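Local coordinates for protein gene activator AphA (Vibrio cholerae, PDB 1YG2) that activates virulence gene expression as a winged helix transcription factor of the PadR-like family, at the interface of chains A and B. Sequence-based numbering; all coordinates share one arbitrary frame. Chains: chain A/B, gene activator AphA.

The interface of chains A and B. Residues chain A 79-80, 82-83; chain B 102, 105-106.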
ATOM      1  N   LEU A  79      -6.798  15.460  17.374  1.00 33.27           N
ATOM      2  CA  LEU A  79      -7.156  15.373  15.959  1.00 35.04           C
ATOM      3  C   LEU A  79      -6.340  16.414  15.191  1.00 35.83           C
ATOM      4  O   LEU A  79      -5.795  16.129  14.128  1.00 37.02           O
ATOM      5  CB  LEU A  79      -8.661  15.628  15.763  1.00 31.23           C
ATOM      6  CG  LEU A  79      -9.223  15.535  14.341  1.00 35.78           C
ATOM      7  CD1 LEU A  79      -9.062  14.112  13.801  1.00 30.06           C
ATOM      8  CD2 LEU A  79     -10.693  15.938  14.349  1.00 32.27           C
ATOM      9  N   GLY A  80      -6.253  17.622  15.742  1.00 39.23           N
ATOM     10  CA  GLY A  80      -5.491  18.677  15.094  1.00 37.93           C
ATOM     11  C   GLY A  80      -4.012  18.344  14.999  1.00 39.01           C
ATOM     12  O   GLY A  80      -3.386  18.584  13.975  1.00 39.83           O
ATOM     13  N   TRP A  82      -2.666  15.383  14.974  1.00 40.31           N
ATOM     14  CA  TRP A  82      -2.526  14.299  14.015  1.00 41.39           C
ATOM     15  C   TRP A  82      -2.493  14.894  12.613  1.00 42.77           C
ATOM     16  O   TRP A  82      -1.614  14.588  11.806  1.00 41.22           O
ATOM     17  CB  TRP A  82      -3.721  13.362  14.148  1.00 40.00           C
ATOM     18  CG  TRP A  82      -3.882  12.370  13.047  1.00 38.94           C
ATOM     19  CD1 TRP A  82      -3.072  11.306  12.772  1.00 38.49           C
ATOM     20  CD2 TRP A  82      -4.964  12.306  12.114  1.00 35.46           C
ATOM     21  NE1 TRP A  82      -3.593  10.570  11.727  1.00 38.10           N
ATOM     22  CE2 TRP A  82      -4.754  11.163  11.307  1.00 37.89           C
ATOM     23  CE3 TRP A  82      -6.098  13.095  11.889  1.00 37.22           C
ATOM     24  CZ2 TRP A  82      -5.634  10.798  10.281  1.00 36.24           C
ATOM     25  CZ3 TRP A  82      -6.974  12.732  10.868  1.00 38.87           C
ATOM     26  CH2 TRP A  82      -6.736  11.588  10.079  1.00 37.61           C
ATOM     27  N   PHE A  83      -3.463  15.760  12.358  1.00 44.23           N
ATOM     28  CA  PHE A  83      -3.634  16.424  11.076  1.00 47.78           C
ATOM     29  C   PHE A  83      -2.420  17.219  10.627  1.00 51.03           C
ATOM     30  O   PHE A  83      -2.068  17.196   9.452  1.00 52.70           O
ATOM     31  CB  PHE A  83      -4.839  17.361  11.148  1.00 46.84           C
ATOM     32  CG  PHE A  83      -5.332  17.824   9.811  1.00 45.83           C
ATOM     33  CD1 PHE A  83      -6.194  17.028   9.066  1.00 44.52           C
ATOM     34  CD2 PHE A  83      -4.924  19.043   9.288  1.00 43.90           C
ATOM     35  CE1 PHE A  83      -6.655  17.443   7.826  1.00 44.38           C
ATOM     36  CE2 PHE A  83      -5.379  19.468   8.044  1.00 46.13           C
ATOM     37  CZ  PHE A  83      -6.245  18.661   7.310  1.00 44.78           C
TER
ATOM     38  N   ALA B 102     -10.904  14.524   7.302  1.00 38.66           N
ATOM     39  CA  ALA B 102     -10.839  15.461   8.411  1.00 38.86           C
ATOM     40  C   ALA B 102     -10.805  16.887   7.892  1.00 40.81           C
ATOM     41  O   ALA B 102     -10.867  17.834   8.672  1.00 38.92           O
ATOM     42  CB  ALA B 102      -9.603  15.181   9.272  1.00 38.56           C
ATOM     43  N   VAL B 105     -13.523  19.304   8.929  1.00 60.16           N
ATOM     44  CA  VAL B 105     -13.487  19.937  10.243  1.00 61.60           C
ATOM     45  C   VAL B 105     -12.144  20.579  10.577  1.00 62.65           C
ATOM     46  O   VAL B 105     -11.996  21.192  11.630  1.00 64.34           O
ATOM     47  CB  VAL B 105     -13.826  18.921  11.358  1.00 62.04           C
ATOM     48  CG1 VAL B 105     -15.231  18.383  11.158  1.00 62.85           C
ATOM     49  CG2 VAL B 105     -12.819  17.775  11.349  1.00 61.94           C
ATOM     50  N   GLN B 106     -11.168  20.435   9.690  1.00 63.69           N
ATOM     51  CA  GLN B 106      -9.842  21.005   9.916  1.00 64.91           C
ATOM     52  C   GLN B 106      -9.464  21.970   8.801  1.00 65.97           C
ATOM     53  O   GLN B 106     -10.036  21.929   7.711  1.00 65.65           O
ATOM     54  CB  GLN B 106      -8.788  19.893   9.970  1.00 64.20           C
ATOM     55  CG  GLN B 106      -9.008  18.833  11.038  1.00 65.65           C
ATOM     56  CD  GLN B 106      -8.596  19.292  12.422  1.00 66.45           C
ATOM     57  OE1 GLN B 106      -9.182  20.211  12.990  1.00 67.77           O
ATOM     58  NE2 GLN B 106      -7.579  18.649  12.974  1.00 67.70           N
TER
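One face of the A:Phe83 ring is covered by B:Gln106, whose CB stands over the ring centre, 3.7 Å from the centroid, in a CH-pi contact. The CG methylene of the same glutamine continues across that face towards the ring's root, 3.9 Å from A:Phe83 CD1, the two side chains running past one another in opposite directions. Beside CD1 and CE1, displaced from the ring plane towards the same side as B:Gln106, lies the methyl of B:Ala102, with CB 3.9 Å from A:Phe83 CD1. B:Ala102 CB also lies 3.9 Å from A:Trp82 CZ3, on the six-membered ring of the indole, and so abuts both aromatic side chains of helix 73-84. The indole has A:Leu79 O in plane at its edge. Beyond the methylenes, B:Gln106 bends at chi2 (-78°), which brings its amide in towards the backbone of the helix, turned 68° from the phenyl plane. NE2 of B:Gln106 comes to rest among A:Leu79, A:Gly80 and A:Phe83, 3.5 Å from the CB of A:Phe83. The amide carbon CD of B:Gln106 lies 4.1 Å from A:Gly80 CA, while the shorter approach of NE2 to that CA is doubtful. Nearby, A:Leu79, whose CG is anti to the backbone N (chi1 -178°) and extends from the helix towards chain B, puts its CD2 methyl 4.1 Å from B:Val105 CG2, the two side chains crossing at about a right angle. The contact thus sets one face of helix 73-84 of chain A against the 3-10 turn 102-104 and following loop of chain B. Repeated by the two-fold symmetry, it probably helps to hold each DNA-binding region against the partner subunit in the crystallographic dimer, which may be the form that acts on DNA.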